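Local coordinates for tRNA (guanosine(18)-2'-O)-methyltransferase (Aquifex aeolicus, PDB 1ZJR), which catalyses S-adenosyl-L-methionine-dependent 2'-O-methylation of guanosine 18 in a subset of tRNA species, working as a homodimer, at residues S40-T45 / V159-I164; N111-D116 / L165-R170. All coordinates share one frame; numbering follows the deposited sequence.

Contact 1. Residues S40-T45 / V159-I164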
ATOM      1  N   SER A  40       3.237   0.926  11.002  1.00 28.17           N
ATOM      2  CA  SER A  40       4.426   0.119  10.735  1.00 28.55           C
ATOM      3  C   SER A  40       4.045  -1.269  10.231  1.00 28.33           C
ATOM      4  O   SER A  40       4.708  -1.833   9.353  1.00 26.23           O
ATOM      5  CB  SER A  40       5.278  -0.005  12.004  1.00 32.60           C
ATOM      6  OG  SER A  40       5.606   1.278  12.517  1.00 35.65           O
ATOM      7  N   ALA A  41       2.977  -1.824  10.793  1.00 27.17           N
ATOM      8  CA  ALA A  41       2.513  -3.142  10.384  1.00 27.33           C
ATOM      9  C   ALA A  41       2.057  -3.083   8.929  1.00 26.75           C
ATOM     10  O   ALA A  41       2.283  -4.017   8.162  1.00 28.83           O
ATOM     11  CB  ALA A  41       1.364  -3.600  11.286  1.00 28.59           C
ATOM     12  N   ILE A  42       1.418  -1.981   8.551  1.00 24.99           N
ATOM     13  CA  ILE A  42       0.950  -1.803   7.184  1.00 25.45           C
ATOM     14  C   ILE A  42       2.142  -1.716   6.232  1.00 26.87           C
ATOM     15  O   ILE A  42       2.097  -2.248   5.124  1.00 26.98           O
ATOM     16  CB  ILE A  42       0.071  -0.533   7.062  1.00 25.69           C
ATOM     17  CG1 ILE A  42      -1.283  -0.799   7.730  1.00 25.96           C
ATOM     18  CG2 ILE A  42      -0.113  -0.144   5.584  1.00 24.44           C
ATOM     19  CD1 ILE A  42      -2.210   0.411   7.798  1.00 26.10           C
ATOM     20  N   VAL A  43       3.210  -1.055   6.666  1.00 28.13           N
ATOM     21  CA  VAL A  43       4.399  -0.942   5.829  1.00 28.29           C
ATOM     22  C   VAL A  43       4.953  -2.345   5.589  1.00 28.70           C
ATOM     23  O   VAL A  43       5.303  -2.697   4.458  1.00 29.22           O
ATOM     24  CB  VAL A  43       5.491  -0.065   6.496  1.00 29.90           C
ATOM     25  CG1 VAL A  43       6.764  -0.087   5.662  1.00 29.96           C
ATOM     26  CG2 VAL A  43       4.994   1.363   6.629  1.00 28.41           C
ATOM     27  N   ARG A  44       5.019  -3.145   6.651  1.00 29.33           N
ATOM     28  CA  ARG A  44       5.524  -4.515   6.547  1.00 29.66           C
ATOM     29  C   ARG A  44       4.675  -5.333   5.576  1.00 28.20           C
ATOM     30  O   ARG A  44       5.199  -6.115   4.775  1.00 26.50           O
ATOM     31  CB  ARG A  44       5.529  -5.213   7.920  1.00 32.54           C
ATOM     32  CG  ARG A  44       6.335  -6.523   7.908  1.00 36.37           C
ATOM     33  CD  ARG A  44       6.019  -7.487   9.057  1.00 43.36           C
ATOM     34  NE  ARG A  44       6.234  -6.927  10.388  1.00 47.42           N
ATOM     35  CZ  ARG A  44       6.414  -7.658  11.490  1.00 50.47           C
ATOM     36  NH1 ARG A  44       6.419  -8.983  11.427  1.00 49.65           N
ATOM     37  NH2 ARG A  44       6.569  -7.064  12.665  1.00 51.31           N
ATOM     38  N   THR A  45       3.360  -5.159   5.657  1.00 26.90           N
ATOM     39  CA  THR A  45       2.437  -5.878   4.786  1.00 26.29           C
ATOM     40  C   THR A  45       2.592  -5.452   3.325  1.00 28.13           C
ATOM     41  O   THR A  45       2.492  -6.278   2.418  1.00 27.00           O
ATOM     42  CB  THR A  45       0.989  -5.657   5.247  1.00 26.59           C
ATOM     43  OG1 THR A  45       0.851  -6.143   6.587  1.00 25.73           O
ATOM     44  CG2 THR A  45       0.019  -6.385   4.343  1.00 29.16           C
ATOM     45  N   VAL A 159      -4.949  -5.179  10.092  1.00 23.35           N
ATOM     46  CA  VAL A 159      -5.399  -6.521   9.758  1.00 23.88           C
ATOM     47  C   VAL A 159      -6.226  -6.480   8.474  1.00 24.14           C
ATOM     48  O   VAL A 159      -6.031  -7.305   7.582  1.00 23.74           O
ATOM     49  CB  VAL A 159      -6.245  -7.131  10.907  1.00 24.18           C
ATOM     50  CG1 VAL A 159      -6.738  -8.524  10.517  1.00 24.08           C
ATOM     51  CG2 VAL A 159      -5.404  -7.216  12.177  1.00 21.97           C
ATOM     52  N   ALA A 160      -7.135  -5.512   8.373  1.00 24.67           N
ATOM     53  CA  ALA A 160      -7.974  -5.387   7.180  1.00 24.49           C
ATOM     54  C   ALA A 160      -7.109  -5.145   5.950  1.00 23.52           C
ATOM     55  O   ALA A 160      -7.358  -5.703   4.882  1.00 23.52           O
ATOM     56  CB  ALA A 160      -8.972  -4.234   7.350  1.00 24.70           C
ATOM     57  N   THR A 161      -6.092  -4.309   6.102  1.00 24.09           N
ATOM     58  CA  THR A 161      -5.202  -4.004   4.988  1.00 24.45           C
ATOM     59  C   THR A 161      -4.510  -5.269   4.495  1.00 24.45           C
ATOM     60  O   THR A 161      -4.383  -5.487   3.289  1.00 25.14           O
ATOM     61  CB  THR A 161      -4.140  -2.955   5.394  1.00 23.82           C
ATOM     62  OG1 THR A 161      -4.797  -1.715   5.696  1.00 24.19           O
ATOM     63  CG2 THR A 161      -3.139  -2.729   4.254  1.00 22.84           C
ATOM     64  N   GLY A 162      -4.068  -6.107   5.427  1.00 24.67           N
ATOM     65  CA  GLY A 162      -3.412  -7.343   5.038  1.00 23.39           C
ATOM     66  C   GLY A 162      -4.367  -8.302   4.343  1.00 24.22           C
ATOM     67  O   GLY A 162      -4.005  -8.966   3.373  1.00 23.68           O
ATOM     68  N   ILE A 163      -5.594  -8.389   4.847  1.00 23.98           N
ATOM     69  CA  ILE A 163      -6.591  -9.282   4.258  1.00 24.24           C
ATOM     70  C   ILE A 163      -6.884  -8.879   2.816  1.00 24.75           C
ATOM     71  O   ILE A 163      -6.907  -9.718   1.910  1.00 22.37           O
ATOM     72  CB  ILE A 163      -7.900  -9.243   5.080  1.00 26.04           C
ATOM     73  CG1 ILE A 163      -7.648  -9.889   6.446  1.00 24.19           C
ATOM     74  CG2 ILE A 163      -9.044  -9.944   4.313  1.00 25.30           C
ATOM     75  CD1 ILE A 163      -8.713  -9.588   7.491  1.00 23.73           C
ATOM     76  N   ILE A 164      -7.097  -7.586   2.602  1.00 24.42           N
ATOM     77  CA  ILE A 164      -7.395  -7.096   1.265  1.00 24.63           C
ATOM     78  C   ILE A 164      -6.191  -7.236   0.344  1.00 24.85           C
ATOM     79  O   ILE A 164      -6.321  -7.724  -0.777  1.00 24.36           O
ATOM     80  CB  ILE A 164      -7.846  -5.629   1.304  1.00 26.16           C
ATOM     81  CG1 ILE A 164      -9.088  -5.504   2.198  1.00 28.86           C
ATOM     82  CG2 ILE A 164      -8.161  -5.141  -0.117  1.00 26.04           C
ATOM     83  CD1 ILE A 164      -9.476  -4.057   2.530  1.00 28.36           C
TER
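Thr45 and Gly162 meet where helices 36-49 and 157-174 come closest within these segments, their CA atoms 6.0 Å apart. The touching is done by one methyl group: CG2 of Thr45 lies 3.6 Å from CA of Gly162, pressed on bare backbone because the glycine brings no side chain of its own. The chi1 of Thr45, -60°, explains the choice of atom. It sets CG2 opposite the backbone N and out across the gap, while OG1 stays beside its own helix, 3.0 Å from O of Ala41.

One turn earlier on helix 36-49, Ile42 pairs with Thr161, and here the helices stand slightly further apart, with 6.9 Å between the two CA atoms. The side chains cross at about a right angle. CB of Ile42 does not point straight at the other helix, but the longer branch, CG1 and CD1, reaches over, and CD1 ends 4.0 Å from OG1 of Thr161. The short branches meet as well, CG2 of Ile42 being 4.2 Å from CG2 of Thr161. From helix 36-49 the hydroxyl meets only hydrocarbon; its polar need is met within its own helix, where OG1 is hydrogen-bonded to the carbonyl oxygen of Val157. With chi1 at -65°, OG1 sits beside the backbone N and can turn back to that carbonyl.

Deeper in, Thr161 rests on Val125 of strand 121-126 and so ties the contact to the parallel sheet, while Ser158 extends the contact with Ile42 and Ala41. Two helices side by side over a parallel sheet, joined by small and beta-branched residues, belong to the alpha/beta SPOUT methyltransferase fold, whose catalytic domain is knotted in its C-terminal part.

Contact 2. Residues N111-D116 / L165-R170; sequences NFREVD and LYEAQR
Glu167 meets Phe112 and Arg113 with different parts of one side chain. Its CB lies 3.7 Å from CE1 of Phe112, approaching the ring obliquely, while CD passes 4.1 Å from CG of Arg113. The carboxylate stands nearly perpendicular to both flat neighbours, 87° from the ring and 88° from the guanidinium. A bend at chi2 (58°) turns the acid group away from the ring and toward the arginine.

NE of Arg113 is 4.3 Å from OE2 of Glu167, and water 1 fills the link: it accepts from NE at 2.9 Å and donates to OE2 at 2.7 Å. Water 2 donates both to OE1 and to the carbonyl oxygen of Arg113. OE1 also receives Arg170 NH1 from the next turn of the helix, a salt bridge of 2.7 Å whose hydrogen bond is bent and weak, and Gln171 NE2, which bonds to O of Val115 too.

Behind this first shell, CG of Arg113 lies over one face of the Phe112 ring, toward the rim, and the extended chain carries the guanidinium past the ring's end, where CZ of Phe112 sits 3.4 Å above the guanidinium plane, over its centre. Asn111 closes the turn twice, OD1 accepting the N-H of Arg113 in an Asx turn and its backbone O that of Glu114. Phe112 is seated against Ile144 and Pro147.

With two arginines and two waters round it, the buried Glu167 is probably ionised; its polar link to the 111-116 loop runs through the waters and Gln171, beside direct packing on Phe112.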
ATOM      1  N   ASN A 111     -18.464  -6.692  -1.301  1.00 32.95           N
ATOM      2  CA  ASN A 111     -17.510  -7.618  -0.700  1.00 32.60           C
ATOM      3  C   ASN A 111     -16.167  -7.349  -1.388  1.00 32.14           C
ATOM      4  O   ASN A 111     -16.095  -7.294  -2.620  1.00 29.13           O
ATOM      5  CB  ASN A 111     -17.990  -9.058  -0.946  1.00 33.71           C
ATOM      6  CG  ASN A 111     -17.089 -10.100  -0.321  1.00 32.17           C
ATOM      7  OD1 ASN A 111     -15.927 -10.222  -0.680  1.00 32.09           O
ATOM      8  ND2 ASN A 111     -17.632 -10.872   0.617  1.00 31.40           N
ATOM      9  N   PHE A 112     -15.108  -7.183  -0.596  1.00 30.57           N
ATOM     10  CA  PHE A 112     -13.784  -6.878  -1.140  1.00 29.69           C
ATOM     11  C   PHE A 112     -13.249  -7.865  -2.180  1.00 29.45           C
ATOM     12  O   PHE A 112     -12.346  -7.529  -2.949  1.00 30.60           O
ATOM     13  CB  PHE A 112     -12.763  -6.732   0.002  1.00 28.52           C
ATOM     14  CG  PHE A 112     -12.304  -8.039   0.584  1.00 28.17           C
ATOM     15  CD1 PHE A 112     -11.023  -8.521   0.319  1.00 27.68           C
ATOM     16  CD2 PHE A 112     -13.147  -8.792   1.391  1.00 27.81           C
ATOM     17  CE1 PHE A 112     -10.590  -9.733   0.849  1.00 27.42           C
ATOM     18  CE2 PHE A 112     -12.721 -10.012   1.928  1.00 27.33           C
ATOM     19  CZ  PHE A 112     -11.443 -10.481   1.656  1.00 27.98           C
ATOM     20  N   ARG A 113     -13.791  -9.075  -2.219  1.00 29.89           N
ATOM     21  CA  ARG A 113     -13.315 -10.054  -3.194  1.00 31.82           C
ATOM     22  C   ARG A 113     -13.931  -9.872  -4.584  1.00 33.24           C
ATOM     23  O   ARG A 113     -13.559 -10.574  -5.529  1.00 33.66           O
ATOM     24  CB  ARG A 113     -13.578 -11.483  -2.699  1.00 31.26           C
ATOM     25  CG  ARG A 113     -12.870 -11.824  -1.386  1.00 31.85           C
ATOM     26  CD  ARG A 113     -12.858 -13.326  -1.113  1.00 32.96           C
ATOM     27  NE  ARG A 113     -12.189 -13.646   0.149  1.00 30.77           N
ATOM     28  CZ  ARG A 113     -12.801 -13.737   1.326  1.00 31.10           C
ATOM     29  NH1 ARG A 113     -14.111 -13.542   1.419  1.00 30.35           N
ATOM     30  NH2 ARG A 113     -12.099 -14.015   2.418  1.00 29.51           N
ATOM     31  N   GLU A 114     -14.857  -8.929  -4.715  1.00 35.06           N
ATOM     32  CA  GLU A 114     -15.510  -8.689  -6.001  1.00 38.10           C
ATOM     33  C   GLU A 114     -14.714  -7.744  -6.898  1.00 38.51           C
ATOM     34  O   GLU A 114     -15.010  -7.599  -8.087  1.00 40.03           O
ATOM     35  CB  GLU A 114     -16.927  -8.148  -5.776  1.00 40.48           C
ATOM     36  CG  GLU A 114     -17.836  -9.153  -5.080  1.00 45.17           C
ATOM     37  CD  GLU A 114     -19.256  -8.650  -4.886  1.00 48.82           C
ATOM     38  OE1 GLU A 114     -20.053  -9.374  -4.253  1.00 51.28           O
ATOM     39  OE2 GLU A 114     -19.578  -7.542  -5.364  1.00 51.61           O
ATOM     40  N   VAL A 115     -13.687  -7.125  -6.331  1.00 36.49           N
ATOM     41  CA  VAL A 115     -12.840  -6.204  -7.073  1.00 34.01           C
ATOM     42  C   VAL A 115     -11.734  -6.949  -7.816  1.00 33.67           C
ATOM     43  O   VAL A 115     -11.249  -7.986  -7.356  1.00 32.65           O
ATOM     44  CB  VAL A 115     -12.194  -5.170  -6.116  1.00 35.29           C
ATOM     45  CG1 VAL A 115     -11.121  -4.367  -6.840  1.00 33.90           C
ATOM     46  CG2 VAL A 115     -13.261  -4.240  -5.571  1.00 33.36           C
ATOM     47  N   ASP A 116     -11.349  -6.423  -8.976  1.00 31.68           N
ATOM     48  CA  ASP A 116     -10.272  -7.012  -9.770  1.00 31.45           C
ATOM     49  C   ASP A 116      -9.007  -6.219  -9.432  1.00 30.65           C
ATOM     50  O   ASP A 116      -8.799  -5.125  -9.954  1.00 30.26           O
ATOM     51  CB  ASP A 116     -10.588  -6.890 -11.266  1.00 33.23           C
ATOM     52  CG  ASP A 116      -9.474  -7.416 -12.147  1.00 35.82           C
ATOM     53  OD1 ASP A 116      -8.403  -7.786 -11.616  1.00 33.73           O
ATOM     54  OD2 ASP A 116      -9.666  -7.454 -13.383  1.00 38.19           O
ATOM     55  N   LEU A 165      -5.015  -6.819   0.808  1.00 23.82           N
ATOM     56  CA  LEU A 165      -3.824  -6.931  -0.026  1.00 23.84           C
ATOM     57  C   LEU A 165      -3.498  -8.373  -0.395  1.00 25.11           C
ATOM     58  O   LEU A 165      -2.928  -8.629  -1.459  1.00 24.40           O
ATOM     59  CB  LEU A 165      -2.614  -6.286   0.655  1.00 23.94           C
ATOM     60  CG  LEU A 165      -2.603  -4.753   0.625  1.00 25.80           C
ATOM     61  CD1 LEU A 165      -1.375  -4.238   1.364  1.00 23.50           C
ATOM     62  CD2 LEU A 165      -2.589  -4.269  -0.833  1.00 25.89           C
ATOM     63  N   TYR A 166      -3.844  -9.326   0.466  1.00 24.43           N
ATOM     64  CA  TYR A 166      -3.539 -10.706   0.111  1.00 24.97           C
ATOM     65  C   TYR A 166      -4.558 -11.305  -0.847  1.00 26.45           C
ATOM     66  O   TYR A 166      -4.301 -12.339  -1.472  1.00 27.06           O
ATOM     67  CB  TYR A 166      -3.317 -11.561   1.364  1.00 24.91           C
ATOM     68  CG  TYR A 166      -1.835 -11.645   1.663  1.00 25.48           C
ATOM     69  CD1 TYR A 166      -1.017 -12.562   0.988  1.00 24.86           C
ATOM     70  CD2 TYR A 166      -1.224 -10.728   2.522  1.00 25.30           C
ATOM     71  CE1 TYR A 166       0.375 -12.553   1.159  1.00 25.63           C
ATOM     72  CE2 TYR A 166       0.160 -10.712   2.698  1.00 25.85           C
ATOM     73  CZ  TYR A 166       0.952 -11.622   2.017  1.00 27.19           C
ATOM     74  OH  TYR A 166       2.322 -11.590   2.189  1.00 27.27           O
ATOM     75  N   GLU A 167      -5.711 -10.655  -0.979  1.00 26.42           N
ATOM     76  CA  GLU A 167      -6.677 -11.115  -1.967  1.00 28.21           C
ATOM     77  C   GLU A 167      -6.076 -10.608  -3.283  1.00 28.34           C
ATOM     78  O   GLU A 167      -6.105 -11.293  -4.310  1.00 26.02           O
ATOM     79  CB  GLU A 167      -8.054 -10.492  -1.738  1.00 29.02           C
ATOM     80  CG  GLU A 167      -9.004 -10.665  -2.920  1.00 32.04           C
ATOM     81  CD  GLU A 167      -9.244 -12.120  -3.297  1.00 35.01           C
ATOM     82  OE1 GLU A 167      -9.786 -12.357  -4.397  1.00 35.28           O
ATOM     83  OE2 GLU A 167      -8.902 -13.022  -2.500  1.00 35.39           O
ATOM     84  N   ALA A 168      -5.506  -9.401  -3.238  1.00 27.15           N
ATOM     85  CA  ALA A 168      -4.866  -8.821  -4.416  1.00 26.77           C
ATOM     86  C   ALA A 168      -3.679  -9.700  -4.823  1.00 27.39           C
ATOM     87  O   ALA A 168      -3.431  -9.931  -6.014  1.00 28.74           O
ATOM     88  CB  ALA A 168      -4.388  -7.395  -4.113  1.00 25.58           C
ATOM     89  N   GLN A 169      -2.945 -10.186  -3.826  1.00 26.32           N
ATOM     90  CA  GLN A 169      -1.790 -11.049  -4.062  1.00 26.44           C
ATOM     91  C   GLN A 169      -2.227 -12.335  -4.755  1.00 27.35           C
ATOM     92  O   GLN A 169      -1.604 -12.780  -5.720  1.00 28.64           O
ATOM     93  CB  GLN A 169      -1.108 -11.378  -2.728  1.00 24.64           C
ATOM     94  CG  GLN A 169       0.080 -12.346  -2.805  1.00 25.41           C
ATOM     95  CD  GLN A 169      -0.344 -13.804  -2.843  1.00 26.31           C
ATOM     96  OE1 GLN A 169      -1.337 -14.184  -2.229  1.00 27.00           O
ATOM     97  NE2 GLN A 169       0.418 -14.631  -3.549  1.00 28.63           N
ATOM     98  N   ARG A 170      -3.303 -12.924  -4.256  1.00 27.99           N
ATOM     99  CA  ARG A 170      -3.824 -14.169  -4.811  1.00 31.42           C
ATOM    100  C   ARG A 170      -4.195 -13.995  -6.282  1.00 29.73           C
ATOM    101  O   ARG A 170      -3.820 -14.806  -7.125  1.00 30.55           O
ATOM    102  CB  ARG A 170      -5.049 -14.619  -4.009  1.00 33.03           C
ATOM    103  CG  ARG A 170      -5.818 -15.776  -4.627  1.00 40.20           C
ATOM    104  CD  ARG A 170      -7.299 -15.425  -4.718  1.00 44.63           C
ATOM    105  NE  ARG A 170      -7.941 -16.049  -5.873  1.00 49.95           N
ATOM    106  CZ  ARG A 170      -9.116 -15.673  -6.367  1.00 52.31           C
ATOM    107  NH1 ARG A 170      -9.784 -14.673  -5.808  1.00 52.11           N
ATOM    108  NH2 ARG A 170      -9.624 -16.296  -7.424  1.00 55.69           N
TER
HETATM  109  O   HOH W   1      -9.316 -13.395   0.125  1.00 42.52           O
HETATM  110  O   HOH W   2     -12.072 -12.986  -5.805  1.00 44.77           O

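Helix 157-174 carries both contacts: residues 159-164 take helix 36-49 on one flank, and the following residues 165-170 take the 111-116 loop, the two centres lying 13 Å apart. They meet at several points. CG2 of Ile163 packs 3.6 Å from CZ of Phe112, and CG2 of Thr45 lies 3.9 Å from CD1 of Leu165, so each partner of the helix also reaches the other contact's residues. The predicted S-adenosyl-L-methionine site is near both. The side chain of Phe112 is about 4 Å from that of Ile146, while in contact 1 Thr161 lies about 7 Å from Thr103, side chain to side chain.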